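Local atomic coordinates of cellulosomal scaffoldin (Acetivibrio cellulolyticus, PDB entry 3ZUC), a protein that binds crystalline cellulose through this family 3b carbohydrate-binding module, as part of a cellulosome scaffoldin that, taken whole, probably also hydrolyses cellulose. Residues 43-48 with 137-142; 7-12 with 25-30; 48-53 with 117-122; 38-43 with 142-147. All coordinates share one frame; numbering follows the deposited sequence.

The four contacts belong to one beta-sandwich module. Interactions 1 and 4 follow the same two neighbouring strands, 42-47 and 140-143, and share Leu43 and Tyr142. Interaction 2 lies in the other sheet, its centre about 11 Å from that of interaction 1. Phe26 meets Leu43 between the sheets, with Phe26 CG 3.8 Å from Leu43 CD1. Tyr45 OH probably bonds to Asn12 ND2, at 3.1 Å. Interaction 3 builds the calcium site and shares Thr48 with interaction 1, so strand 42-47 runs directly into the metal site. Interactions 3 and 4 lie on opposite sides of the chain's centre, their own centres about 26 Å apart.

Interaction 1 (43-48 with 137-142); sequences LHYYFT and DKVTAY. With CA (calcium ion), chain B; EDO (1,2-ethanediol), chain C.
His44 and Thr140 form an antiparallel hydrogen-bonded pair. His44 N donates to Thr140 O at 2.9 Å. Thr140 N returns a longer bond to His44 O at 3.3 Å. Polar side chains gather on the same face of the sheet. His44 ND1 donates to Tyr46 OH at 2.8 Å, in the imidazole plane and nearly straight (170°). The other ring nitrogen, NE2, is bonded to Glu88. The two bonds, one at each nitrogen, hold the rotation of the ring. Thr140 OG1 sits between its own backbone N and carbonyl carbon (chi1 57°) and donates to Tyr142 OH at 2.9 Å. The main polar partner of that hydroxyl is Glu152. Tyr46 and Tyr142 reach toward each other tip to tip, with their OH atoms 3.1 Å apart. Tyr46 OH also shares a hydrogen bond with O2 of a bound ethanediol.

The two strands are neighbours in one antiparallel sheet of the CBM3 beta-sandwich. The rings of His44 and Tyr142 lie obliquely, their planes at 42°. Tyr142 CE1 sits over the centre of one imidazole face, 3.4 Å above its plane. Leu43 and Ala141 point to the opposite face of the sheet, where Leu43 CD2 is 3.7 Å from Ala141 CB. Farther along, Tyr45 CD2 packs on Val139 CG1 at 3.9 Å. Leu43 and Val139 also touch Phe26 of the other sheet.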
loop_
_atom_site.group_PDB
_atom_site.type_symbol
_atom_site.label_atom_id
_atom_site.label_comp_id
_atom_site.label_asym_id
_atom_site.label_seq_id
_atom_site.Cartn_x
_atom_site.Cartn_y
_atom_site.Cartn_z
ATOM N N LEU A 43 2.280 1.062 -5.084
ATOM C CA LEU A 43 1.323 1.506 -4.076
ATOM C C LEU A 43 2.074 2.243 -2.981
ATOM O O LEU A 43 3.185 1.849 -2.636
ATOM C CB LEU A 43 0.599 0.309 -3.429
ATOM C CG LEU A 43 -0.002 -0.705 -4.393
ATOM C CD1 LEU A 43 -0.480 -1.935 -3.653
ATOM C CD2 LEU A 43 -1.121 -0.085 -5.202
ATOM N N HIS A 44 1.472 3.290 -2.411
ATOM C CA HIS A 44 2.043 3.973 -1.251
ATOM C C HIS A 44 1.104 3.953 -0.042
ATOM O O HIS A 44 -0.108 4.166 -0.171
ATOM C CB HIS A 44 2.343 5.454 -1.517
ATOM C CG HIS A 44 3.452 5.704 -2.471
ATOM N ND1 HIS A 44 3.803 6.979 -2.863
ATOM C CD2 HIS A 44 4.299 4.863 -3.097
ATOM C CE1 HIS A 44 4.818 6.910 -3.709
ATOM N NE2 HIS A 44 5.139 5.635 -3.868
ATOM N N TYR A 45 1.724 3.769 1.112
ATOM C CA TYR A 45 1.084 3.906 2.424
ATOM C C TYR A 45 1.899 4.929 3.222
ATOM O O TYR A 45 3.092 4.708 3.460
ATOM C CB TYR A 45 1.036 2.567 3.147
ATOM C CG TYR A 45 0.292 2.602 4.460
ATOM C CD1 TYR A 45 0.931 2.936 5.646
ATOM C CD2 TYR A 45 -1.074 2.330 4.511
ATOM C CE1 TYR A 45 0.237 2.990 6.848
ATOM C CE2 TYR A 45 -1.777 2.385 5.700
ATOM C CZ TYR A 45 -1.119 2.705 6.871
ATOM O OH TYR A 45 -1.862 2.714 8.034
ATOM N N TYR A 46 1.267 6.030 3.614
ATOM C CA TYR A 46 1.918 7.169 4.257
ATOM C C TYR A 46 1.695 7.163 5.765
ATOM O O TYR A 46 0.581 6.915 6.244
ATOM C CB TYR A 46 1.332 8.468 3.687
ATOM C CG TYR A 46 1.577 8.660 2.215
ATOM C CD1 TYR A 46 2.759 9.239 1.770
ATOM C CD2 TYR A 46 0.657 8.253 1.259
ATOM C CE1 TYR A 46 3.030 9.420 0.434
ATOM C CE2 TYR A 46 0.913 8.429 -0.087
ATOM C CZ TYR A 46 2.098 9.008 -0.508
ATOM O OH TYR A 46 2.320 9.188 -1.859
ATOM N N PHE A 47 2.748 7.474 6.513
ATOM C CA PHE A 47 2.676 7.380 7.953
ATOM C C PHE A 47 3.737 8.262 8.606
ATOM O O PHE A 47 4.652 8.759 7.944
ATOM C CB PHE A 47 2.821 5.900 8.395
ATOM C CG PHE A 47 4.150 5.267 8.053
ATOM C CD1 PHE A 47 4.416 4.778 6.776
ATOM C CD2 PHE A 47 5.143 5.118 9.023
ATOM C CE1 PHE A 47 5.633 4.183 6.476
ATOM C CE2 PHE A 47 6.346 4.521 8.728
ATOM C CZ PHE A 47 6.599 4.044 7.453
ATOM N N THR A 48 3.609 8.430 9.920
ATOM C CA THR A 48 4.677 8.986 10.737
ATOM C C THR A 48 5.339 7.840 11.497
ATOM O O THR A 48 4.653 7.036 12.142
ATOM C CB THR A 48 4.223 10.075 11.703
ATOM O OG1 THR A 48 3.318 9.505 12.641
ATOM C CG2 THR A 48 3.558 11.225 10.970
ATOM N N ASP A 137 -8.938 7.094 -0.482
ATOM C CA ASP A 137 -8.094 8.010 -1.250
ATOM C C ASP A 137 -6.865 8.471 -0.484
ATOM O O ASP A 137 -6.092 9.281 -0.997
ATOM C CB ASP A 137 -8.905 9.216 -1.771
ATOM C CG ASP A 137 -9.370 10.164 -0.679
ATOM O OD1 ASP A 137 -8.966 10.018 0.485
ATOM O OD2 ASP A 137 -10.145 11.091 -1.021
ATOM N N LYS A 138 -6.626 7.899 0.695
ATOM C CA LYS A 138 -5.466 8.258 1.512
ATOM C C LYS A 138 -4.312 7.273 1.339
ATOM O O LYS A 138 -3.270 7.455 1.960
ATOM C CB LYS A 138 -5.851 8.386 2.982
ATOM C CG LYS A 138 -6.944 9.394 3.250
ATOM C CD LYS A 138 -6.582 10.743 2.732
ATOM C CE LYS A 138 -7.619 11.810 3.130
ATOM N NZ LYS A 138 -8.951 11.699 2.503
ATOM N N VAL A 139 -4.495 6.255 0.508
ATOM C CA VAL A 139 -3.390 5.511 -0.094
ATOM C C VAL A 139 -3.345 5.889 -1.571
ATOM O O VAL A 139 -4.361 6.303 -2.136
ATOM C CB VAL A 139 -3.511 3.976 0.100
ATOM C CG1 VAL A 139 -3.361 3.622 1.561
ATOM C CG2 VAL A 139 -4.833 3.437 -0.475
ATOM N N THR A 140 -2.173 5.768 -2.173
ATOM C CA THR A 140 -2.026 6.110 -3.581
ATOM C C THR A 140 -1.520 4.931 -4.386
ATOM O O THR A 140 -0.894 3.998 -3.849
ATOM C CB THR A 140 -1.136 7.352 -3.777
ATOM O OG1 THR A 140 0.120 7.074 -3.162
ATOM C CG2 THR A 140 -1.765 8.605 -3.172
ATOM N N ALA A 141 -1.788 4.977 -5.687
ATOM C CA ALA A 141 -1.241 3.998 -6.614
ATOM C C ALA A 141 -0.746 4.717 -7.848
ATOM O O ALA A 141 -1.184 5.835 -8.160
ATOM C CB ALA A 141 -2.281 2.954 -7.019
ATOM N N TYR A 142 0.165 4.045 -8.537
ATOM C CA TYR A 142 0.908 4.578 -9.669
ATOM C C TYR A 142 0.999 3.532 -10.751
ATOM O O TYR A 142 1.062 2.331 -10.452
ATOM C CB TYR A 142 2.354 4.950 -9.247
ATOM C CG TYR A 142 2.366 5.902 -8.086
ATOM C CD1 TYR A 142 2.170 5.432 -6.794
ATOM C CD2 TYR A 142 2.485 7.273 -8.269
ATOM C CE1 TYR A 142 2.053 6.288 -5.730
ATOM C CE2 TYR A 142 2.400 8.147 -7.200
ATOM C CZ TYR A 142 2.152 7.649 -5.926
ATOM O OH TYR A 142 1.988 8.467 -4.852
HETATM CA CA CA B . 2.548 7.383 13.418
HETATM C C1 EDO C . 5.690 10.962 -3.593
HETATM O O1 EDO C . 4.991 9.970 -4.339
HETATM C C2 EDO C . 5.137 11.038 -2.184
HETATM O O2 EDO C . 3.740 11.355 -2.216
HETATM O O HOH W 1 2.859 4.998 12.856
#

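Interaction 2 (7-12 with 25-30); sequences KVEFFN and KFRLTN
Glu9 and Arg27 lie side by side on one face of the sheet, with CG of Glu9 anti to its carbonyl carbon (chi1 -63°) and CG of Arg27 anti to its backbone N (chi1 -179°). Arg27 grips the carboxylate side-on. Arg27 NE bonds to Glu9 OE1 at 2.9 Å and Arg27 NH2 to Glu9 OE2 at 3.0 Å. Both oxygens lie near the guanidinium plane, while NE approaches OE1 from above the carboxylate plane. Water 2 lies within hydrogen-bonding distance of Glu9 OE1, Arg27 O and Thr29 OG1.

On the same face, Lys25 runs beside Phe11. Lys25 CE is 3.6 Å from Phe11 CZ, and Lys25 NZ bonds to Gln107. On the other face, the edge of Phe10 meets the face of Phe26, planes at 67° and centroids 4.9 Å apart. Val8 CG1 touches the edge of the Phe26 ring, 3.9 Å from Phe26 CD2. Backbone bonds join Lys7 with Thr29, Glu9 with Arg27 and Phe11 with Lys25. This is regular antiparallel pairing, with one apolar face turned to the core of a beta-sandwich.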
loop_
_atom_site.group_PDB
_atom_site.type_symbol
_atom_site.label_atom_id
_atom_site.label_comp_id
_atom_site.label_asym_id
_atom_site.label_seq_id
_atom_site.Cartn_x
_atom_site.Cartn_y
_atom_site.Cartn_z
ATOM N N LYS A 7 -8.878 0.392 -9.716
ATOM C CA LYS A 7 -9.580 0.823 -8.523
ATOM C C LYS A 7 -8.856 0.237 -7.311
ATOM O O LYS A 7 -8.501 -0.949 -7.300
ATOM C CB LYS A 7 -11.025 0.332 -8.582
ATOM C CG LYS A 7 -11.868 0.697 -7.379
ATOM C CD LYS A 7 -13.309 0.295 -7.593
ATOM C CE LYS A 7 -13.748 -0.766 -6.587
ATOM N NZ LYS A 7 -15.159 -1.235 -6.770
ATOM N N VAL A 8 -8.673 1.061 -6.284
ATOM C CA VAL A 8 -7.917 0.685 -5.113
ATOM C C VAL A 8 -8.812 0.761 -3.890
ATOM O O VAL A 8 -9.410 1.800 -3.598
ATOM C CB VAL A 8 -6.682 1.602 -4.936
ATOM C CG1 VAL A 8 -5.877 1.157 -3.731
ATOM C CG2 VAL A 8 -5.836 1.590 -6.197
ATOM N N GLU A 9 -8.934 -0.353 -3.191
ATOM C CA GLU A 9 -9.620 -0.411 -1.918
ATOM C C GLU A 9 -8.597 -0.820 -0.848
ATOM O O GLU A 9 -7.555 -1.416 -1.163
ATOM C CB GLU A 9 -10.744 -1.436 -1.970
ATOM C CG GLU A 9 -11.845 -1.156 -2.951
ATOM C CD GLU A 9 -12.669 -2.409 -3.125
ATOM O OE1 GLU A 9 -12.285 -3.269 -3.931
ATOM O OE2 GLU A 9 -13.657 -2.586 -2.387
ATOM N N PHE A 10 -8.922 -0.555 0.412
ATOM C CA PHE A 10 -7.941 -0.685 1.455
ATOM C C PHE A 10 -8.613 -0.889 2.809
ATOM O O PHE A 10 -9.697 -0.347 3.045
ATOM C CB PHE A 10 -7.097 0.609 1.525
ATOM C CG PHE A 10 -5.976 0.535 2.533
ATOM C CD1 PHE A 10 -4.803 -0.122 2.219
ATOM C CD2 PHE A 10 -6.124 1.056 3.804
ATOM C CE1 PHE A 10 -3.808 -0.282 3.154
ATOM C CE2 PHE A 10 -5.113 0.907 4.735
ATOM C CZ PHE A 10 -3.976 0.224 4.393
ATOM N N PHE A 11 -7.932 -1.594 3.716
ATOM C CA PHE A 11 -8.187 -1.475 5.148
ATOM C C PHE A 11 -6.953 -1.954 5.895
ATOM O O PHE A 11 -6.039 -2.545 5.315
ATOM C CB PHE A 11 -9.476 -2.184 5.621
ATOM C CG PHE A 11 -9.437 -3.702 5.656
ATOM C CD1 PHE A 11 -9.509 -4.451 4.501
ATOM C CD2 PHE A 11 -9.415 -4.367 6.863
ATOM C CE1 PHE A 11 -9.544 -5.837 4.531
ATOM C CE2 PHE A 11 -9.445 -5.759 6.913
ATOM C CZ PHE A 11 -9.520 -6.493 5.750
ATOM N N ASN A 12 -6.924 -1.665 7.191
ATOM C CA ASN A 12 -5.858 -2.094 8.072
ATOM C C ASN A 12 -6.273 -3.347 8.833
ATOM O O ASN A 12 -7.320 -3.343 9.499
ATOM C CB ASN A 12 -5.551 -0.996 9.107
ATOM C CG ASN A 12 -4.880 0.216 8.488
ATOM O OD1 ASN A 12 -5.538 1.151 8.031
ATOM N ND2 ASN A 12 -3.551 0.183 8.430
ATOM N N LYS A 25 -3.724 -3.799 3.907
ATOM C CA LYS A 25 -4.380 -4.715 2.990
ATOM C C LYS A 25 -5.000 -3.923 1.853
ATOM O O LYS A 25 -5.860 -3.074 2.092
ATOM C CB LYS A 25 -5.497 -5.522 3.714
ATOM C CG LYS A 25 -4.954 -6.506 4.679
ATOM C CD LYS A 25 -6.006 -7.378 5.275
ATOM C CE LYS A 25 -6.728 -8.246 4.266
ATOM N NZ LYS A 25 -7.242 -9.512 4.919
ATOM N N PHE A 26 -4.577 -4.216 0.629
ATOM C CA PHE A 26 -5.099 -3.574 -0.551
ATOM C C PHE A 26 -5.894 -4.568 -1.388
ATOM O O PHE A 26 -5.530 -5.743 -1.476
ATOM C CB PHE A 26 -3.956 -3.088 -1.458
ATOM C CG PHE A 26 -3.140 -1.943 -0.925
ATOM C CD1 PHE A 26 -2.087 -2.136 -0.065
ATOM C CD2 PHE A 26 -3.415 -0.647 -1.339
ATOM C CE1 PHE A 26 -1.331 -1.009 0.374
ATOM C CE2 PHE A 26 -2.671 0.432 -0.926
ATOM C CZ PHE A 26 -1.658 0.248 -0.083
ATOM N N ARG A 27 -6.936 -4.087 -2.055
ATOM C CA ARG A 27 -7.592 -4.841 -3.118
ATOM C C ARG A 27 -7.559 -3.978 -4.359
ATOM O O ARG A 27 -8.028 -2.839 -4.346
ATOM C CB ARG A 27 -9.027 -5.238 -2.759
ATOM C CG ARG A 27 -9.691 -6.061 -3.876
ATOM C CD ARG A 27 -10.876 -6.854 -3.386
ATOM N NE ARG A 27 -11.953 -5.980 -2.967
ATOM C CZ ARG A 27 -13.004 -6.394 -2.277
ATOM N NH1 ARG A 27 -13.100 -7.668 -1.909
ATOM N NH2 ARG A 27 -13.944 -5.530 -1.952
ATOM N N LEU A 28 -6.975 -4.527 -5.411
ATOM C CA LEU A 28 -6.797 -3.830 -6.671
ATOM C C LEU A 28 -7.713 -4.455 -7.703
ATOM O O LEU A 28 -7.654 -5.664 -7.911
ATOM C CB LEU A 28 -5.358 -3.956 -7.151
ATOM C CG LEU A 28 -4.281 -3.586 -6.131
ATOM C CD1 LEU A 28 -2.906 -3.766 -6.762
ATOM C CD2 LEU A 28 -4.475 -2.198 -5.525
ATOM N N THR A 29 -8.529 -3.636 -8.370
ATOM C CA THR A 29 -9.475 -4.125 -9.372
ATOM C C THR A 29 -9.226 -3.453 -10.699
ATOM O O THR A 29 -9.133 -2.228 -10.773
ATOM C CB THR A 29 -10.931 -3.862 -8.938
ATOM O OG1 THR A 29 -11.177 -4.464 -7.665
ATOM C CG2 THR A 29 -11.932 -4.442 -9.951
ATOM N N ASN A 30 -9.094 -4.263 -11.742
ATOM C CA ASN A 30 -9.044 -3.737 -13.095
ATOM C C ASN A 30 -10.475 -3.509 -13.571
ATOM O O ASN A 30 -11.196 -4.461 -13.814
ATOM C CB ASN A 30 -8.314 -4.721 -14.007
ATOM C CG ASN A 30 -8.173 -4.215 -15.414
ATOM O OD1 ASN A 30 -8.771 -3.210 -15.802
ATOM N ND2 ASN A 30 -7.377 -4.904 -16.198
HETATM O O HOH W 2 -10.536 -2.694 -5.835
#

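Interaction 3 (48-53 with 117-122); sequences TVDGDK and NYNQAD. With CA (calcium ion), chain B.
Thr48 and Asp122 reach toward each other tip to tip beside the calcium ion. Thr48 OG1 donates to Asp122 OD2 at 2.7 Å, meeting it on the syn side and 32° out of the carboxylate plane. The same OG1 binds calcium at 2.4 Å. The other carboxylate oxygen, Asp122 OD1, is also a calcium ligand, at 2.4 Å. Asp122 therefore uses one oxygen for the metal and the other for the threonine hydroxyl.

Asp50 crosses Asn119 obliquely, its carboxylate plane 36° from the amide plane. Asp50 OD2 binds calcium at 2.3 Å. It also accepts from Asn119 N at 3.0 Å, with the donor above the carboxylate plane. Asn119 adds its backbone O to the metal. Asn119 OD1 accepts from Ala121 N in an Asx turn.

Together these groups form the calcium site of the CBM3 module, where the loop after strand 42-47 meets the segment around strand 118-119. Thr48 O, Asp123 and water 1 complete seven ligands. The ion probably offsets much of the charge of the three carboxylates. Water 3 joins Asp50 OD1 to Asn119 ND2 in a second shell, with a weak bond to Asp122 OD2. Away from the metal, Tyr118 CD1 lies 3.5 Å from Val49 O, and Tyr118 OH bonds to Gln55. Water 4 lies close to both Asp50 O and Asn117 O.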
loop_
_atom_site.group_PDB
_atom_site.type_symbol
_atom_site.label_atom_id
_atom_site.label_comp_id
_atom_site.label_asym_id
_atom_site.label_seq_id
_atom_site.Cartn_x
_atom_site.Cartn_y
_atom_site.Cartn_z
ATOM N N THR A 48 3.609 8.430 9.920
ATOM C CA THR A 48 4.677 8.986 10.737
ATOM C C THR A 48 5.339 7.840 11.497
ATOM O O THR A 48 4.653 7.036 12.142
ATOM C CB THR A 48 4.223 10.075 11.703
ATOM O OG1 THR A 48 3.318 9.505 12.641
ATOM C CG2 THR A 48 3.558 11.225 10.970
ATOM N N VAL A 49 6.655 7.732 11.384
ATOM C CA VAL A 49 7.367 6.564 11.876
ATOM C C VAL A 49 7.423 6.446 13.399
ATOM O O VAL A 49 7.548 5.335 13.904
ATOM C CB VAL A 49 8.779 6.506 11.227
ATOM C CG1 VAL A 49 9.692 7.616 11.732
ATOM C CG2 VAL A 49 9.435 5.149 11.379
ATOM N N ASP A 50 7.343 7.574 14.116
ATOM C CA ASP A 50 7.385 7.560 15.585
ATOM C C ASP A 50 8.655 6.869 16.102
ATOM O O ASP A 50 8.599 5.911 16.887
ATOM C CB ASP A 50 6.135 6.905 16.165
ATOM C CG ASP A 50 4.891 7.663 15.833
ATOM O OD1 ASP A 50 4.836 8.856 16.236
ATOM O OD2 ASP A 50 3.975 7.108 15.220
ATOM N N GLY A 51 9.802 7.398 15.662
ATOM C CA GLY A 51 11.094 6.825 15.978
ATOM C C GLY A 51 11.609 6.041 14.784
ATOM O O GLY A 51 11.196 4.913 14.541
ATOM N N ASP A 52 12.494 6.659 14.018
ATOM C CA ASP A 52 12.994 6.065 12.780
ATOM C C ASP A 52 13.917 4.893 13.128
ATOM O O ASP A 52 14.786 4.988 13.982
ATOM C CB ASP A 52 13.749 7.109 11.964
ATOM C CG ASP A 52 14.088 6.673 10.543
ATOM O OD1 ASP A 52 13.439 5.765 10.012
ATOM O OD2 ASP A 52 15.021 7.292 9.945
ATOM N N LYS A 53 13.689 3.776 12.448
ATOM C CA LYS A 53 14.508 2.579 12.545
ATOM C C LYS A 53 14.457 1.922 11.170
ATOM O O LYS A 53 13.550 2.189 10.372
ATOM C CB LYS A 53 13.945 1.584 13.573
ATOM C CG LYS A 53 13.831 2.139 14.984
ATOM C CD LYS A 53 15.201 2.346 15.637
ATOM C CE LYS A 53 15.147 3.144 16.923
ATOM N NZ LYS A 53 14.241 2.532 17.939
ATOM N N ASN A 117 7.507 0.360 18.933
ATOM C CA ASN A 117 6.161 0.716 18.533
ATOM C C ASN A 117 6.055 1.880 17.564
ATOM O O ASN A 117 6.866 2.814 17.560
ATOM C CB ASN A 117 5.303 1.025 19.752
ATOM C CG ASN A 117 4.980 -0.211 20.571
ATOM O OD1 ASN A 117 4.941 -1.325 20.062
ATOM N ND2 ASN A 117 4.763 -0.008 21.854
ATOM N N TYR A 118 4.992 1.814 16.779
ATOM C CA TYR A 118 4.391 2.897 16.039
ATOM C C TYR A 118 3.191 3.466 16.815
ATOM O O TYR A 118 2.595 2.760 17.622
ATOM C CB TYR A 118 3.831 2.378 14.717
ATOM C CG TYR A 118 4.836 1.801 13.755
ATOM C CD1 TYR A 118 5.559 2.619 12.907
ATOM C CD2 TYR A 118 5.036 0.438 13.659
ATOM C CE1 TYR A 118 6.450 2.092 11.981
ATOM C CE2 TYR A 118 5.918 -0.093 12.753
ATOM C CZ TYR A 118 6.617 0.728 11.893
ATOM O OH TYR A 118 7.501 0.158 11.011
ATOM N N ASN A 119 2.823 4.720 16.520
ATOM C CA ASN A 119 1.495 5.265 16.830
ATOM C C ASN A 119 0.719 5.352 15.535
ATOM O O ASN A 119 0.977 6.230 14.706
ATOM C CB ASN A 119 1.580 6.657 17.474
ATOM C CG ASN A 119 0.226 7.302 17.602
ATOM O OD1 ASN A 119 -0.789 6.603 17.716
ATOM N ND2 ASN A 119 0.186 8.626 17.573
ATOM N N GLN A 120 -0.213 4.435 15.307
ATOM C CA GLN A 120 -0.951 4.430 14.049
ATOM C C GLN A 120 -1.907 5.609 13.926
ATOM O O GLN A 120 -2.281 6.000 12.814
ATOM C CB GLN A 120 -1.733 3.132 13.859
ATOM C CG GLN A 120 -0.877 1.893 13.912
ATOM C CD GLN A 120 -1.521 0.752 13.164
ATOM O OE1 GLN A 120 -1.450 0.719 11.931
ATOM N NE2 GLN A 120 -2.179 -0.157 13.878
ATOM N N ALA A 121 -2.355 6.154 15.060
ATOM C CA ALA A 121 -3.496 7.050 15.048
ATOM C C ALA A 121 -3.274 8.312 14.226
ATOM O O ALA A 121 -4.240 8.857 13.688
ATOM C CB ALA A 121 -3.883 7.433 16.471
ATOM N N ASP A 122 -2.030 8.785 14.146
ATOM C CA ASP A 122 -1.725 9.998 13.398
ATOM C C ASP A 122 -1.309 9.756 11.952
ATOM O O ASP A 122 -0.953 10.709 11.267
ATOM C CB ASP A 122 -0.667 10.837 14.109
ATOM C CG ASP A 122 0.727 10.224 14.067
ATOM O OD1 ASP A 122 0.835 8.983 13.988
ATOM O OD2 ASP A 122 1.711 11.000 14.137
HETATM CA CA CA B . 2.548 7.383 13.418
HETATM O O HOH W 3 2.633 10.174 16.851
HETATM O O HOH W 4 9.039 3.743 18.923
HETATM O O HOH W 1 2.859 4.998 12.856
#

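Interaction 4 (38-43 with 142-147); sequences LADVKL and YSAEGL
Tyr142 pairs with Lys42 through two backbone hydrogen bonds. Tyr142 N donates to Lys42 O at 2.9 Å, and Lys42 N donates to Tyr142 O at 3.0 Å. With CG anti to the carbonyl carbon (chi1 -55°), the Tyr142 ring turns an edge to Lys42 O, its CD1 at 3.7 Å. Val41 adds a CA-H...O contact, its CA 3.2 Å from Tyr142 O.

Ser143 CA makes a similar contact with Asp40 O at 3.3 Å. Water 5 lies close to Asp40 O and, at weaker geometry, to Ser143 O. Ser143 OG accepts from Glu145 N at 2.9 Å, forming an ST turn. Next, Ala144 CB lies beside the carboxylate of Asp40, 4.3 Å from Asp40 CG. Gly146 closes the turn with a positive phi (107°), which suits glycine. Backbone bonds link Ser143 and Gly146 in both directions. The 142-147 hairpin, with its type I turn, thus pairs through strand 140-143 with the start of strand 42-47 in one antiparallel sheet of the sandwich; its second arm is the outer strand 146-149.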
loop_
_atom_site.group_PDB
_atom_site.type_symbol
_atom_site.label_atom_id
_atom_site.label_comp_id
_atom_site.label_asym_id
_atom_site.label_seq_id
_atom_site.Cartn_x
_atom_site.Cartn_y
_atom_site.Cartn_z
ATOM N N LEU A 38 1.158 -5.563 -13.981
ATOM C CA LEU A 38 1.406 -5.266 -12.584
ATOM C C LEU A 38 2.827 -4.812 -12.318
ATOM O O LEU A 38 3.061 -4.097 -11.339
ATOM C CB LEU A 38 1.065 -6.467 -11.714
ATOM C CG LEU A 38 -0.441 -6.728 -11.589
ATOM C CD1 LEU A 38 -0.686 -8.097 -10.972
ATOM C CD2 LEU A 38 -1.141 -5.680 -10.773
ATOM N N ALA A 39 3.781 -5.186 -13.168
ATOM C CA ALA A 39 5.162 -4.767 -12.944
ATOM C C ALA A 39 5.319 -3.259 -12.929
ATOM O O ALA A 39 6.270 -2.746 -12.349
ATOM C CB ALA A 39 6.083 -5.375 -13.997
ATOM N N ASP A 40 4.387 -2.545 -13.549
ATOM C CA ASP A 40 4.449 -1.092 -13.568
ATOM C C ASP A 40 3.638 -0.433 -12.466
ATOM O O ASP A 40 3.633 0.790 -12.377
ATOM C CB ASP A 40 3.980 -0.584 -14.916
ATOM C CG ASP A 40 4.911 -0.978 -16.008
ATOM O OD1 ASP A 40 6.135 -0.785 -15.830
ATOM O OD2 ASP A 40 4.438 -1.530 -17.007
ATOM N N VAL A 41 2.963 -1.214 -11.631
ATOM C CA VAL A 41 2.101 -0.653 -10.595
ATOM C C VAL A 41 2.865 -0.518 -9.278
ATOM O O VAL A 41 3.551 -1.449 -8.848
ATOM C CB VAL A 41 0.851 -1.536 -10.399
ATOM C CG1 VAL A 41 0.033 -1.060 -9.223
ATOM C CG2 VAL A 41 0.002 -1.536 -11.659
ATOM N N LYS A 42 2.727 0.632 -8.632
ATOM C CA LYS A 42 3.258 0.845 -7.291
ATOM C C LYS A 42 2.118 1.296 -6.384
ATOM O O LYS A 42 1.126 1.868 -6.863
ATOM C CB LYS A 42 4.374 1.911 -7.283
ATOM C CG LYS A 42 5.522 1.622 -8.269
ATOM C CD LYS A 42 6.575 2.714 -8.344
ATOM C CE LYS A 42 7.700 2.318 -9.311
ATOM N NZ LYS A 42 8.579 3.462 -9.667
ATOM N N LEU A 43 2.280 1.062 -5.084
ATOM C CA LEU A 43 1.323 1.506 -4.076
ATOM C C LEU A 43 2.074 2.243 -2.981
ATOM O O LEU A 43 3.185 1.849 -2.636
ATOM C CB LEU A 43 0.599 0.309 -3.429
ATOM C CG LEU A 43 -0.002 -0.705 -4.393
ATOM C CD1 LEU A 43 -0.480 -1.935 -3.653
ATOM C CD2 LEU A 43 -1.121 -0.085 -5.202
ATOM N N TYR A 142 0.165 4.045 -8.537
ATOM C CA TYR A 142 0.908 4.578 -9.669
ATOM C C TYR A 142 0.999 3.532 -10.751
ATOM O O TYR A 142 1.062 2.331 -10.452
ATOM C CB TYR A 142 2.354 4.950 -9.247
ATOM C CG TYR A 142 2.366 5.902 -8.086
ATOM C CD1 TYR A 142 2.170 5.432 -6.794
ATOM C CD2 TYR A 142 2.485 7.273 -8.269
ATOM C CE1 TYR A 142 2.053 6.288 -5.730
ATOM C CE2 TYR A 142 2.400 8.147 -7.200
ATOM C CZ TYR A 142 2.152 7.649 -5.926
ATOM O OH TYR A 142 1.988 8.467 -4.852
ATOM N N SER A 143 1.061 3.994 -12.000
ATOM C CA SER A 143 1.455 3.186 -13.132
ATOM C C SER A 143 2.771 3.740 -13.662
ATOM O O SER A 143 3.379 4.607 -13.037
ATOM C CB SER A 143 0.400 3.258 -14.228
ATOM O OG SER A 143 0.417 4.532 -14.790
ATOM N N ALA A 144 3.197 3.295 -14.840
ATOM C CA ALA A 144 4.329 3.937 -15.498
ATOM C C ALA A 144 4.059 5.411 -15.787
ATOM O O ALA A 144 5.010 6.168 -16.003
ATOM C CB ALA A 144 4.685 3.205 -16.786
ATOM N N GLU A 145 2.791 5.800 -15.858
ATOM C CA GLU A 145 2.424 7.195 -16.100
ATOM C C GLU A 145 2.521 8.064 -14.874
ATOM O O GLU A 145 2.346 9.277 -14.985
ATOM C CB GLU A 145 0.975 7.273 -16.617
ATOM C CG GLU A 145 0.767 6.749 -17.975
ATOM C CD GLU A 145 1.546 7.557 -18.959
ATOM O OE1 GLU A 145 1.019 8.602 -19.441
ATOM O OE2 GLU A 145 2.696 7.169 -19.239
ATOM N N GLY A 146 2.732 7.480 -13.713
ATOM C CA GLY A 146 2.676 8.274 -12.505
ATOM C C GLY A 146 1.420 7.977 -11.723
ATOM O O GLY A 146 0.881 6.872 -11.771
ATOM N N LEU A 147 0.961 8.957 -10.964
ATOM C CA LEU A 147 -0.162 8.764 -10.050
ATOM C C LEU A 147 -1.423 8.393 -10.830
ATOM O O LEU A 147 -1.774 9.072 -11.803
ATOM C CB LEU A 147 -0.381 10.053 -9.260
ATOM C CG LEU A 147 -1.486 10.056 -8.211
ATOM C CD1 LEU A 147 -1.128 9.178 -7.023
ATOM C CD2 LEU A 147 -1.790 11.474 -7.758
HETATM O O HOH W 5 4.590 2.812 -10.974
#